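Long-range contacts in DUF2666 domain-containing protein (Pyrococcus furiosus, PDB 3V68), which is of unknown cellular function but probably binds double-stranded DNA, and belongs to the DUF2666 family with two regions of that type in one chain: residues A[5-11]-A[128-134]; A[34-39]-A[117-123]; A[40-44]-A[167-171]; A[102-107]-A[234-240]; A[161-165]-A[244-248]. All coordinates share one frame; numbering follows the deposited sequence.

Contact 1. Residues A[5-11]-A[128-134]; sequences ILEFTAK and IQPRYEE
Glu-7 and Arg-131 form a salt bridge where the linker leading into strand 136-143 runs over one face of the four-stranded antiparallel sheet. Segment 5-11, on strand 5-12, presents Ile-5, Glu-7, Thr-9 and Lys-11 to the linker, whereas Leu-6 and Phe-8 lie on the other face, against helix 26-43. The carboxylate and guanidinium do not pair side by side in one plane; their planes stand 80° apart. OE1 of Glu-7 sits over the centre of the Arg-131 guanidinium, while OE2 of Glu-7 reaches NH2 of Arg-131 at 2.7 Å. Bends at chi2 and chi3 of Arg-131 bring the guanidinium beneath the carboxylate. CD1 of Ile-5, its side chain running head-on against that of Arg-131, comes obliquely to 3.8 Å from Arg-131 NH2, on the carboxylate's side. Asn-138 ND2 donates to Glu-7 OE1, giving each carboxylate oxygen its own partner and limiting rotation of the group.

Farther along the strand, Thr-9 separates its polar and apolar branches. With chi1 at 67°, OG1 lies between the backbone N and carbonyl carbon and bonds to NE2 of His-136. CG2 of Thr-9 instead meets CD1 of Ile-128 at 3.8 Å, the two side chains crossing nearly at a right angle. The same Thr-9 CG2 lies 4.0 Å from CA of Pro-130, where the backbones come nearest.

Lys-11 runs out extended until a turn at chi4 (-76°) redirects its amine. NZ pairs with the carboxylate of Asp-135 and also donates to the main chain of the linker, a 2.9 Å bond from Lys-11 NZ to Glu-133 O.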
# COMPACT_ATOMS: atom_id res chain seq x y z
N ILE A 5 12.52 -18.51 -7.90
CA ILE A 5 13.18 -17.32 -7.40
C ILE A 5 12.15 -16.45 -6.68
O ILE A 5 10.99 -16.40 -7.07
CB ILE A 5 13.87 -16.52 -8.55
CG1 ILE A 5 14.76 -15.40 -8.00
CG2 ILE A 5 12.83 -15.99 -9.55
CD1 ILE A 5 15.65 -14.73 -9.03
N LEU A 6 12.58 -15.78 -5.62
CA LEU A 6 11.74 -14.80 -4.96
C LEU A 6 12.65 -13.73 -4.39
O LEU A 6 13.32 -13.95 -3.39
CB LEU A 6 10.91 -15.45 -3.85
CG LEU A 6 9.80 -14.63 -3.21
CD1 LEU A 6 8.91 -13.97 -4.26
CD2 LEU A 6 8.98 -15.51 -2.28
N GLU A 7 12.70 -12.58 -5.06
CA GLU A 7 13.63 -11.54 -4.68
C GLU A 7 13.11 -10.13 -4.90
O GLU A 7 12.30 -9.88 -5.81
CB GLU A 7 14.98 -11.71 -5.39
CG GLU A 7 14.94 -11.57 -6.90
CD GLU A 7 16.33 -11.49 -7.51
OE1 GLU A 7 16.54 -10.61 -8.38
OE2 GLU A 7 17.21 -12.30 -7.13
N PHE A 8 13.57 -9.23 -4.05
CA PHE A 8 13.34 -7.80 -4.20
C PHE A 8 14.65 -7.07 -3.96
O PHE A 8 15.29 -7.25 -2.93
CB PHE A 8 12.28 -7.30 -3.21
CG PHE A 8 12.09 -5.81 -3.26
CD1 PHE A 8 11.38 -5.23 -4.30
CD2 PHE A 8 12.65 -4.99 -2.28
CE1 PHE A 8 11.21 -3.85 -4.36
CE2 PHE A 8 12.49 -3.61 -2.34
CZ PHE A 8 11.77 -3.04 -3.38
N THR A 9 15.04 -6.24 -4.92
CA THR A 9 16.14 -5.30 -4.70
C THR A 9 15.75 -3.92 -5.20
O THR A 9 14.94 -3.80 -6.13
CB THR A 9 17.50 -5.74 -5.35
OG1 THR A 9 17.40 -5.71 -6.77
CG2 THR A 9 17.92 -7.13 -4.89
N ALA A 10 16.32 -2.90 -4.58
CA ALA A 10 16.12 -1.52 -5.00
C ALA A 10 17.43 -0.78 -4.84
O ALA A 10 18.16 -0.99 -3.87
CB ALA A 10 15.02 -0.86 -4.18
N LYS A 11 17.73 0.07 -5.81
CA LYS A 11 18.91 0.92 -5.77
C LYS A 11 18.55 2.24 -6.44
O LYS A 11 18.31 2.28 -7.65
CB LYS A 11 20.09 0.24 -6.48
CG LYS A 11 21.34 1.09 -6.59
CD LYS A 11 22.48 0.31 -7.22
CE LYS A 11 23.68 1.21 -7.49
NZ LYS A 11 23.48 2.09 -8.68
N ILE A 128 20.99 -9.85 -0.02
CA ILE A 128 21.67 -10.14 -1.27
C ILE A 128 22.08 -8.80 -1.86
O ILE A 128 21.52 -7.76 -1.51
CB ILE A 128 20.75 -10.91 -2.26
CG1 ILE A 128 19.44 -10.15 -2.49
CG2 ILE A 128 20.50 -12.32 -1.75
CD1 ILE A 128 18.60 -10.67 -3.65
N GLN A 129 23.08 -8.82 -2.74
CA GLN A 129 23.49 -7.61 -3.43
C GLN A 129 22.46 -7.27 -4.52
O GLN A 129 21.72 -8.16 -4.95
CB GLN A 129 24.90 -7.75 -4.01
CG GLN A 129 25.07 -8.77 -5.14
CD GLN A 129 26.37 -8.58 -5.90
OE1 GLN A 129 27.16 -9.51 -6.05
NE2 GLN A 129 26.62 -7.36 -6.37
N PRO A 130 22.39 -5.99 -4.94
CA PRO A 130 21.43 -5.63 -5.99
C PRO A 130 21.69 -6.41 -7.28
O PRO A 130 22.84 -6.62 -7.66
CB PRO A 130 21.70 -4.13 -6.20
CG PRO A 130 22.28 -3.67 -4.91
CD PRO A 130 23.12 -4.81 -4.44
N ARG A 131 20.61 -6.83 -7.95
CA ARG A 131 20.70 -7.64 -9.16
C ARG A 131 21.29 -6.87 -10.35
O ARG A 131 21.84 -7.47 -11.28
CB ARG A 131 19.31 -8.22 -9.51
CG ARG A 131 19.26 -9.19 -10.71
CD ARG A 131 20.28 -10.33 -10.61
NE ARG A 131 19.98 -11.29 -9.56
CZ ARG A 131 19.34 -12.45 -9.75
NH1 ARG A 131 18.93 -12.80 -10.96
NH2 ARG A 131 19.12 -13.25 -8.72
N TYR A 132 21.18 -5.55 -10.31
CA TYR A 132 21.67 -4.69 -11.39
C TYR A 132 22.62 -3.63 -10.84
O TYR A 132 22.44 -3.15 -9.72
CB TYR A 132 20.50 -4.03 -12.12
CG TYR A 132 19.51 -5.03 -12.69
CD1 TYR A 132 19.70 -5.59 -13.95
CD2 TYR A 132 18.39 -5.43 -11.95
CE1 TYR A 132 18.80 -6.51 -14.47
CE2 TYR A 132 17.49 -6.36 -12.46
CZ TYR A 132 17.70 -6.89 -13.72
OH TYR A 132 16.81 -7.81 -14.24
N GLU A 133 23.62 -3.28 -11.64
CA GLU A 133 24.61 -2.27 -11.25
C GLU A 133 24.03 -0.86 -11.32
O GLU A 133 24.38 -0.00 -10.51
CB GLU A 133 25.86 -2.38 -12.11
CG GLU A 133 26.65 -3.66 -11.90
CD GLU A 133 28.00 -3.64 -12.59
OE1 GLU A 133 28.26 -4.54 -13.42
OE2 GLU A 133 28.80 -2.72 -12.32
N GLU A 134 23.17 -0.63 -12.29
CA GLU A 134 22.50 0.66 -12.43
C GLU A 134 21.38 0.77 -11.40
O GLU A 134 20.91 -0.24 -10.87
CB GLU A 134 21.94 0.85 -13.84
CG GLU A 134 21.29 -0.39 -14.45
CD GLU A 134 22.28 -1.29 -15.16
OE1 GLU A 134 23.01 -0.80 -16.04
OE2 GLU A 134 22.31 -2.50 -14.84

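Contact 2. Residues A[34-39]-A[117-123]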
# COMPACT_ATOMS: atom_id res chain seq x y z
N SER A 34 5.21 -9.63 2.92
CA SER A 34 4.82 -8.66 3.94
C SER A 34 5.85 -7.54 4.03
O SER A 34 5.50 -6.36 3.99
CB SER A 34 4.71 -9.35 5.31
OG SER A 34 3.58 -10.20 5.36
N ARG A 35 7.12 -7.92 4.13
CA ARG A 35 8.21 -6.96 4.19
C ARG A 35 8.35 -6.14 2.90
O ARG A 35 8.58 -4.93 2.96
CB ARG A 35 9.51 -7.66 4.59
CG ARG A 35 9.49 -8.06 6.07
CD ARG A 35 10.61 -9.03 6.44
NE ARG A 35 11.95 -8.56 6.09
CZ ARG A 35 12.63 -7.62 6.76
NH1 ARG A 35 12.10 -7.02 7.81
NH2 ARG A 35 13.85 -7.29 6.36
N VAL A 36 8.16 -6.78 1.75
CA VAL A 36 8.15 -6.05 0.48
C VAL A 36 7.04 -5.00 0.47
O VAL A 36 7.28 -3.84 0.13
CB VAL A 36 8.04 -7.01 -0.72
CG1 VAL A 36 7.74 -6.25 -2.00
CG2 VAL A 36 9.33 -7.82 -0.87
N SER A 37 5.83 -5.41 0.84
CA SER A 37 4.68 -4.50 0.90
C SER A 37 4.98 -3.30 1.81
O SER A 37 4.78 -2.15 1.41
CB SER A 37 3.43 -5.24 1.39
OG SER A 37 2.38 -4.32 1.68
N ASN A 38 5.48 -3.57 3.01
CA ASN A 38 5.79 -2.50 3.96
C ASN A 38 6.85 -1.54 3.40
O ASN A 38 6.74 -0.32 3.54
CB ASN A 38 6.28 -3.08 5.29
CG ASN A 38 5.22 -3.89 6.02
OD1 ASN A 38 4.02 -3.76 5.76
ND2 ASN A 38 5.66 -4.74 6.94
N THR A 39 7.85 -2.12 2.75
CA THR A 39 8.99 -1.37 2.21
C THR A 39 8.59 -0.48 1.05
O THR A 39 8.86 0.73 1.07
CB THR A 39 10.13 -2.32 1.80
OG1 THR A 39 10.48 -3.14 2.92
CG2 THR A 39 11.36 -1.54 1.35
N GLU A 117 0.15 -2.05 8.09
CA GLU A 117 1.35 -2.74 7.66
C GLU A 117 1.22 -4.22 8.01
O GLU A 117 0.59 -4.58 9.01
CB GLU A 117 2.60 -2.14 8.31
CG GLU A 117 2.89 -0.72 7.84
CD GLU A 117 4.19 -0.16 8.39
OE1 GLU A 117 4.38 -0.16 9.62
OE2 GLU A 117 5.02 0.30 7.57
N PHE A 118 1.80 -5.07 7.18
CA PHE A 118 1.89 -6.49 7.47
C PHE A 118 3.00 -6.76 8.48
O PHE A 118 3.82 -5.89 8.74
CB PHE A 118 2.12 -7.26 6.17
CG PHE A 118 0.91 -7.30 5.29
CD1 PHE A 118 0.02 -8.37 5.36
CD2 PHE A 118 0.64 -6.26 4.40
CE1 PHE A 118 -1.12 -8.41 4.56
CE2 PHE A 118 -0.50 -6.30 3.59
CZ PHE A 118 -1.38 -7.37 3.68
N PRO A 119 3.01 -7.97 9.08
CA PRO A 119 4.04 -8.30 10.05
C PRO A 119 5.44 -8.18 9.46
O PRO A 119 5.63 -8.34 8.25
CB PRO A 119 3.76 -9.77 10.38
CG PRO A 119 2.31 -9.92 10.11
CD PRO A 119 2.06 -9.08 8.91
N GLY A 120 6.42 -7.85 10.31
CA GLY A 120 7.83 -8.02 9.93
C GLY A 120 8.61 -6.76 9.62
O GLY A 120 9.83 -6.84 9.40
N GLY A 121 7.95 -5.61 9.60
CA GLY A 121 8.63 -4.35 9.34
C GLY A 121 9.16 -4.23 7.92
O GLY A 121 8.62 -4.84 6.99
N LYS A 122 10.23 -3.46 7.76
CA LYS A 122 10.74 -3.12 6.44
C LYS A 122 12.11 -3.71 6.16
O LYS A 122 12.86 -4.07 7.08
CB LYS A 122 10.78 -1.59 6.27
CG LYS A 122 9.42 -0.93 6.43
CD LYS A 122 9.51 0.59 6.30
CE LYS A 122 10.26 1.24 7.46
NZ LYS A 122 9.49 1.27 8.73
N ILE A 123 12.42 -3.83 4.87
CA ILE A 123 13.73 -4.27 4.41
C ILE A 123 14.69 -3.08 4.48
O ILE A 123 14.52 -2.10 3.76
CB ILE A 123 13.65 -4.83 2.97
CG1 ILE A 123 12.58 -5.93 2.88
CG2 ILE A 123 15.02 -5.35 2.53
CD1 ILE A 123 12.20 -6.32 1.46
O HOH W 1 4.49 0.89 4.91
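Asn-38 reaches from helix 26-43 into the loop 117-123 and can be followed atom by atom. CB of Asn-38 lies 3.4 Å from Gly-121 O and also touches CG of Lys-122. With CG beside the backbone N (chi1 -65°), the amide faces the bend of the loop. OD1 of Asn-38 accepts from Phe-118 N at 2.9 Å, using a lone pair in the carbonyl plane, and also touches CB of Glu-117. ND2 of Asn-38 uses both of its hydrogens in nearly straight bonds within the amide plane: one to Phe-118 O at 2.8 Å, the other to Gly-121 O at 3.0 Å. Three bonds thus fix the amide's rotation.

Beside it on the helix, Arg-35 NH1 donates to Gly-120 O at 2.8 Å, while NH2 pairs with Glu-19. Thr-39 OG1 donates to Arg-35 O one turn back and accepts from Ile-123 N in a straight bond of 2.8 Å. Water 1 bridges Asn-38 O and Glu-117 OE2. The pattern is that of a glycine-containing loop held against helix 26-43 by side chains, the primary amide of Asn-38 pairing with both the N-H and the C=O of Phe-118.

Contact 3. Residues A[40-44]-A[167-171]; sequences VSSKI and LASIN
Val-40 wedges between Leu-167, Ile-170 and Asn-171, joining the C-terminal part of helix 26-43 to helix 160-181. Its two methyls divide the work. CG1 of Val-40 leans on CD2 of Leu-167 at 3.7 Å, the two side chains inclined to one another, and also meets CG2 of Ile-170 at 4.2 Å, this time nearly at right angles. CG2 of Val-40 takes the place between the backbone N and carbonyl carbon, which carries it onto the opposing backbone, 3.5 Å from Leu-167 O. There CG2 of Val-40 also touches CB of Asn-171 at 3.7 Å.

One turn on, Ile-44 and Leu-167 slide past each other in opposite directions, with CG1 of Ile-44 lying 3.7 Å from CB of Leu-167. The tip of Ile-44 continues to the next residue, where its CD1 rests 3.7 Å from CA of Ala-168. Leu-167 thus packs against both Val-40 and Ile-44, one turn apart, and the small Ala-168 lets the isoleucine come close to the helix backbone.

Ser-41 and Asn-171 bring the polar atoms of the interface together. OG of Ser-41 lies 3.0 Å from ND2 of Asn-171, but the angle is poor for a hydrogen bond. Each finds a partner elsewhere: Ser-41 OG bonds to Ser-37 O, and Asn-171 ND2 bonds weakly to Ser-37 OG. Cohesion between the two segments thus rests on buried aliphatic contacts, while Ser-37 supplies partners for Ser-41 OG and, weakly, for Asn-171 ND2.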
# COMPACT_ATOMS: atom_id res chain seq x y z
N VAL A 40 7.94 -1.05 0.04
CA VAL A 40 7.58 -0.25 -1.13
C VAL A 40 6.53 0.81 -0.79
O VAL A 40 6.58 1.92 -1.32
CB VAL A 40 7.19 -1.11 -2.36
CG1 VAL A 40 8.32 -2.06 -2.72
CG2 VAL A 40 5.89 -1.88 -2.13
N SER A 41 5.60 0.47 0.10
CA SER A 41 4.56 1.42 0.50
C SER A 41 5.17 2.63 1.20
O SER A 41 4.71 3.76 1.01
CB SER A 41 3.53 0.76 1.39
OG SER A 41 2.79 -0.22 0.67
N SER A 42 6.21 2.40 2.00
CA SER A 42 6.88 3.48 2.73
C SER A 42 7.62 4.44 1.80
O SER A 42 7.82 5.61 2.14
CB SER A 42 7.84 2.90 3.77
OG SER A 42 9.05 2.45 3.19
N LYS A 43 8.02 3.94 0.64
CA LYS A 43 8.82 4.72 -0.32
C LYS A 43 8.01 5.44 -1.39
O LYS A 43 8.51 6.38 -2.01
CB LYS A 43 9.88 3.84 -0.98
CG LYS A 43 11.00 3.39 -0.04
CD LYS A 43 11.88 4.55 0.40
CE LYS A 43 13.02 4.06 1.27
NZ LYS A 43 13.86 5.18 1.77
N ILE A 44 6.77 5.00 -1.62
CA ILE A 44 5.93 5.61 -2.66
C ILE A 44 5.81 7.14 -2.54
O ILE A 44 5.97 7.83 -3.54
CB ILE A 44 4.52 4.95 -2.72
CG1 ILE A 44 4.62 3.56 -3.36
CG2 ILE A 44 3.53 5.82 -3.50
CD1 ILE A 44 3.40 2.69 -3.14
N LEU A 167 6.22 0.76 -7.83
CA LEU A 167 6.19 0.43 -6.41
C LEU A 167 4.78 0.08 -5.94
O LEU A 167 4.58 -0.88 -5.20
CB LEU A 167 6.78 1.56 -5.57
CG LEU A 167 8.28 1.83 -5.71
CD1 LEU A 167 8.63 3.12 -5.00
CD2 LEU A 167 9.10 0.67 -5.15
N ALA A 168 3.79 0.86 -6.39
CA ALA A 168 2.39 0.59 -6.07
C ALA A 168 1.93 -0.75 -6.65
O ALA A 168 1.19 -1.49 -5.98
CB ALA A 168 1.50 1.73 -6.57
N SER A 169 2.36 -1.05 -7.87
CA SER A 169 2.05 -2.32 -8.53
C SER A 169 2.66 -3.51 -7.78
O SER A 169 2.01 -4.54 -7.62
CB SER A 169 2.54 -2.31 -9.98
OG SER A 169 2.05 -3.43 -10.69
N ILE A 170 3.90 -3.35 -7.32
CA ILE A 170 4.56 -4.38 -6.52
C ILE A 170 3.81 -4.60 -5.21
O ILE A 170 3.58 -5.74 -4.79
CB ILE A 170 6.04 -4.05 -6.27
CG1 ILE A 170 6.83 -4.19 -7.58
CG2 ILE A 170 6.64 -4.95 -5.18
CD1 ILE A 170 8.19 -3.53 -7.56
N ASN A 171 3.38 -3.50 -4.58
CA ASN A 171 2.60 -3.60 -3.36
C ASN A 171 1.31 -4.39 -3.59
O ASN A 171 0.94 -5.23 -2.78
CB ASN A 171 2.28 -2.21 -2.81
CG ASN A 171 1.52 -2.26 -1.50
OD1 ASN A 171 0.41 -1.73 -1.38
ND2 ASN A 171 2.12 -2.89 -0.51

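Contact 4. Residues A[102-107]-A[234-240]; sequences KAVLTR and GLKVDVP
The connection between helices 219-231 and 241-248, which turns at Gly-234 in a Schellman motif, passes beside helix 91-110, where Arg-107 grips Val-237. The arginine leaves the helix with CG anti to N (chi1 173°), and a bend at chi3 turns the edge of the guanidinium to the loop. Two nitrogens then share one acceptor side-on: NE of Arg-107 bonds Val-237 O at 2.8 Å, and NH2 of Arg-107 adds a longer bond of 3.1 Å to the same oxygen. NE approaches nearly along the C=O axis, whereas NH2 stands above the carbonyl plane. NH2 of Arg-107 also makes a salt bridge with OD1 of Asp-238 at 2.9 Å, although as a hydrogen bond it is weak, its angle only 119°. The other oxygen of Asp-238, OD2, pairs with Arg-227. This carboxylate therefore lies between two arginines that approach each other, and probably offsets their like charges.

Next to this polar end, aliphatic groups fill the interface. The Thr-106 and Val-237 side chains cross nearly at a right angle, CG2 of Thr-106 lying 3.7 Å from CG1 of Val-237. Val-104 and Val-239 lie side by side and point the same way, while the small Ala-103 lets the loop approach the helix closely: CA of Ala-103 makes a C-H...O contact of 3.5 Å with Lys-236 O. At the other end, CE of Lys-102 touches CD2 of Leu-235, the side chains crossing.

Thr-106 OG1 donates to Lys-102 O one turn back and in return accepts from water 2, which itself takes the hydrogen of Lys-236 N at 2.9 Å.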
# COMPACT_ATOMS: atom_id res chain seq x y z
N LYS A 102 -4.88 10.54 -1.02
CA LYS A 102 -5.74 10.09 0.07
C LYS A 102 -5.29 8.74 0.63
O LYS A 102 -5.30 8.54 1.84
CB LYS A 102 -7.19 10.01 -0.41
CG LYS A 102 -8.23 9.83 0.68
CD LYS A 102 -9.60 9.75 0.03
CE LYS A 102 -10.66 9.26 0.99
NZ LYS A 102 -11.99 9.17 0.33
N ALA A 103 -4.88 7.82 -0.24
CA ALA A 103 -4.38 6.51 0.19
C ALA A 103 -3.08 6.63 0.97
O ALA A 103 -2.86 5.89 1.94
CB ALA A 103 -4.20 5.58 -1.00
N VAL A 104 -2.21 7.56 0.56
CA VAL A 104 -0.95 7.81 1.26
C VAL A 104 -1.24 8.35 2.66
O VAL A 104 -0.70 7.86 3.65
CB VAL A 104 -0.04 8.78 0.46
CG1 VAL A 104 1.09 9.32 1.33
CG2 VAL A 104 0.52 8.07 -0.76
N LEU A 105 -2.12 9.35 2.72
CA LEU A 105 -2.50 9.96 3.99
C LEU A 105 -3.17 8.94 4.92
O LEU A 105 -2.84 8.86 6.10
CB LEU A 105 -3.42 11.17 3.76
CG LEU A 105 -3.87 11.93 5.00
CD1 LEU A 105 -2.67 12.54 5.72
CD2 LEU A 105 -4.88 13.01 4.65
N THR A 106 -4.10 8.16 4.37
CA THR A 106 -4.81 7.15 5.15
C THR A 106 -3.86 6.14 5.80
O THR A 106 -3.98 5.84 6.99
CB THR A 106 -5.88 6.45 4.28
OG1 THR A 106 -6.81 7.43 3.81
CG2 THR A 106 -6.63 5.39 5.07
N ARG A 107 -2.89 5.63 5.03
CA ARG A 107 -1.90 4.71 5.58
C ARG A 107 -1.11 5.34 6.72
O ARG A 107 -0.96 4.74 7.77
CB ARG A 107 -0.94 4.20 4.49
CG ARG A 107 0.23 3.36 5.05
CD ARG A 107 1.12 2.76 3.95
NE ARG A 107 0.44 1.66 3.28
CZ ARG A 107 0.72 0.37 3.43
NH1 ARG A 107 1.73 -0.03 4.21
NH2 ARG A 107 0.01 -0.54 2.77
N GLY A 234 -14.91 3.81 2.04
CA GLY A 234 -14.29 4.31 0.82
C GLY A 234 -12.83 4.68 1.02
O GLY A 234 -12.26 5.48 0.27
N LEU A 235 -12.22 4.10 2.05
CA LEU A 235 -10.82 4.37 2.36
C LEU A 235 -9.91 3.25 1.90
O LEU A 235 -10.29 2.08 1.92
CB LEU A 235 -10.64 4.60 3.87
CG LEU A 235 -11.31 5.84 4.48
CD1 LEU A 235 -11.22 5.81 5.99
CD2 LEU A 235 -10.72 7.14 3.93
N LYS A 236 -8.70 3.62 1.48
CA LYS A 236 -7.70 2.66 1.02
C LYS A 236 -6.39 2.92 1.72
O LYS A 236 -6.07 4.07 2.03
CB LYS A 236 -7.48 2.78 -0.49
CG LYS A 236 -8.67 2.39 -1.34
CD LYS A 236 -8.38 2.71 -2.80
CE LYS A 236 -9.44 2.12 -3.72
NZ LYS A 236 -9.07 2.32 -5.15
N VAL A 237 -5.61 1.86 1.95
CA VAL A 237 -4.27 2.00 2.52
C VAL A 237 -3.19 1.49 1.56
O VAL A 237 -1.99 1.58 1.86
CB VAL A 237 -4.13 1.31 3.90
CG1 VAL A 237 -4.93 2.07 4.97
CG2 VAL A 237 -4.53 -0.17 3.84
N ASP A 238 -3.62 0.95 0.43
CA ASP A 238 -2.72 0.54 -0.65
C ASP A 238 -2.95 1.48 -1.84
O ASP A 238 -4.08 1.60 -2.32
CB ASP A 238 -2.96 -0.93 -1.04
CG ASP A 238 -2.79 -1.89 0.14
OD1 ASP A 238 -1.78 -1.76 0.87
OD2 ASP A 238 -3.65 -2.79 0.33
N VAL A 239 -1.90 2.16 -2.28
CA VAL A 239 -1.98 3.10 -3.41
C VAL A 239 -2.44 2.38 -4.69
O VAL A 239 -1.83 1.38 -5.08
CB VAL A 239 -0.62 3.81 -3.67
CG1 VAL A 239 -0.65 4.59 -4.99
CG2 VAL A 239 -0.26 4.73 -2.50
N PRO A 240 -3.52 2.86 -5.33
CA PRO A 240 -3.98 2.22 -6.56
C PRO A 240 -3.07 2.54 -7.75
O PRO A 240 -3.06 3.68 -8.25
CB PRO A 240 -5.39 2.79 -6.75
CG PRO A 240 -5.35 4.12 -6.08
CD PRO A 240 -4.40 3.98 -4.92
O HOH W 2 -8.30 6.49 1.37

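Contact 5. Residues A[161-165]-A[244-248]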
# COMPACT_ATOMS: atom_id res chain seq x y z
N LEU A 161 7.09 9.65 -10.89
CA LEU A 161 5.75 9.09 -10.80
C LEU A 161 5.67 7.68 -11.37
O LEU A 161 4.81 6.89 -10.96
CB LEU A 161 4.73 10.01 -11.49
CG LEU A 161 3.29 9.89 -10.97
CD1 LEU A 161 3.14 10.61 -9.64
CD2 LEU A 161 2.31 10.45 -11.98
N ASP A 162 6.55 7.35 -12.30
CA ASP A 162 6.57 6.01 -12.87
C ASP A 162 7.17 5.00 -11.90
O ASP A 162 6.73 3.85 -11.85
CB ASP A 162 7.31 5.96 -14.21
CG ASP A 162 7.01 4.69 -14.97
OD1 ASP A 162 5.85 4.22 -14.89
OD2 ASP A 162 7.93 4.16 -15.62
N ILE A 163 8.17 5.44 -11.14
CA ILE A 163 8.72 4.64 -10.06
C ILE A 163 7.63 4.41 -9.01
O ILE A 163 7.45 3.29 -8.53
CB ILE A 163 9.98 5.29 -9.44
CG1 ILE A 163 11.04 5.51 -10.53
CG2 ILE A 163 10.54 4.42 -8.32
CD1 ILE A 163 12.19 6.39 -10.11
N ALA A 164 6.90 5.48 -8.68
CA ALA A 164 5.75 5.37 -7.78
C ALA A 164 4.76 4.31 -8.26
O ALA A 164 4.26 3.52 -7.46
CB ALA A 164 5.06 6.71 -7.62
N ARG A 165 4.47 4.33 -9.56
CA ARG A 165 3.53 3.38 -10.16
C ARG A 165 4.00 1.94 -9.99
O ARG A 165 3.22 1.06 -9.59
CB ARG A 165 3.30 3.67 -11.64
CG ARG A 165 2.15 2.88 -12.25
CD ARG A 165 2.23 2.80 -13.77
NE ARG A 165 3.55 2.43 -14.25
CZ ARG A 165 4.05 1.19 -14.26
NH1 ARG A 165 3.35 0.16 -13.80
NH2 ARG A 165 5.28 0.99 -14.73
N LEU A 244 -2.14 5.89 -11.28
CA LEU A 244 -0.89 6.45 -11.76
C LEU A 244 -0.62 6.04 -13.20
O LEU A 244 -0.09 6.82 -13.99
CB LEU A 244 0.27 6.05 -10.82
CG LEU A 244 0.16 6.55 -9.38
CD1 LEU A 244 1.23 5.91 -8.49
CD2 LEU A 244 0.23 8.08 -9.30
N GLU A 245 -1.01 4.81 -13.54
CA GLU A 245 -0.95 4.28 -14.90
C GLU A 245 -1.77 5.16 -15.84
O GLU A 245 -1.28 5.58 -16.89
CB GLU A 245 -1.47 2.84 -14.92
CG GLU A 245 -1.23 2.06 -16.21
CD GLU A 245 -1.79 0.64 -16.14
OE1 GLU A 245 -1.87 0.07 -15.02
OE2 GLU A 245 -2.13 0.08 -17.21
N LYS A 246 -3.01 5.45 -15.44
CA LYS A 246 -3.92 6.27 -16.25
C LYS A 246 -3.43 7.71 -16.40
O LYS A 246 -3.58 8.31 -17.47
CB LYS A 246 -5.34 6.22 -15.69
CG LYS A 246 -6.41 6.95 -16.54
CD LYS A 246 -6.59 6.32 -17.91
CE LYS A 246 -7.43 7.21 -18.81
NZ LYS A 246 -7.61 6.63 -20.17
N TYR A 247 -2.83 8.26 -15.34
CA TYR A 247 -2.24 9.60 -15.44
C TYR A 247 -1.10 9.63 -16.46
O TYR A 247 -1.03 10.53 -17.29
CB TYR A 247 -1.75 10.14 -14.08
CG TYR A 247 -1.03 11.47 -14.26
CD1 TYR A 247 -1.73 12.67 -14.23
CD2 TYR A 247 0.34 11.51 -14.53
CE1 TYR A 247 -1.07 13.89 -14.43
CE2 TYR A 247 1.00 12.71 -14.73
CZ TYR A 247 0.29 13.89 -14.68
OH TYR A 247 0.95 15.08 -14.88
N LEU A 248 -0.20 8.64 -16.38
CA LEU A 248 0.99 8.60 -17.22
C LEU A 248 0.69 8.33 -18.69
O LEU A 248 1.51 8.65 -19.56
CB LEU A 248 2.02 7.59 -16.67
CG LEU A 248 2.68 7.97 -15.34
CD1 LEU A 248 3.40 6.78 -14.73
CD2 LEU A 248 3.62 9.16 -15.49
O HOH W 3 0.26 -0.25 -13.28
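CD1 of Leu-248 lies at the edge of the Arg-165 guanidinium, near its plane, and OD1 of Asp-162 occupies an in-plane position at the edge of the same group. Arg-165 grips that oxygen side-on with two nitrogens: NE of Arg-165 meets Asp-162 OD1 at 3.0 Å, almost head-on to its C-O bond, while NH2 makes a longer bond on the syn side but tilted out of the carboxylate plane. The salt bridge belongs to helix 160-181 alone, yet its oxygen is covered from across the contact by CD1 of Leu-248, 3.5 Å from Asp-162 OD1. The third nitrogen, NH1 of Arg-165, donates to water 3, which in turn donates to OE1 of Glu-245 at 2.8 Å. The other flat group is the ring of Tyr-247, met obliquely by CD2 of Leu-161, which comes 3.4 Å from Tyr-247 CD2.

These groups border a helix pair. Helix 160-181 and the C-terminal helix 241-248 run roughly antiparallel, their segment axes 9.7 Å apart and crossing at -148°. Leu-161 extends across the gap with CG anti to the backbone N (chi1 -154°), and its two methyls diverge: CD1 of Leu-161 packs on CD2 of Leu-244 at 3.9 Å, while CD2 touches CD2 of Leu-248 as well as the tyrosine. Leu-244 branches in turn, sending CD1 over the backbone at Arg-165 and onto CB of Ala-164.

Where the backbones come closest, the aliphatic part of Arg-165 slides past Leu-244 in the opposite direction. CD of Arg-165 then rests 3.7 Å from CA of Glu-245.

How the contacts relate
Contact 3 lies nearest the middle of the chain, its centre about 11 Å from that of contact 2 and about 12 Å from those of contacts 4 and 5. It shares helix 26-43 with contact 2 and helix 160-181 with contact 5. Contact 1 lies at the surface, across the sheet: Phe-8 passes from its strand to Val-36, Ile-123 and Val-40 of contacts 2 and 3. Val-239 of contact 4 touches both Ile-44 and Leu-244. Along the chain, contact 2 is nested inside contact 1, while contacts 3 and 4 each tie the first DUF2666 region to the second. The two regions therefore interlock as one compact body.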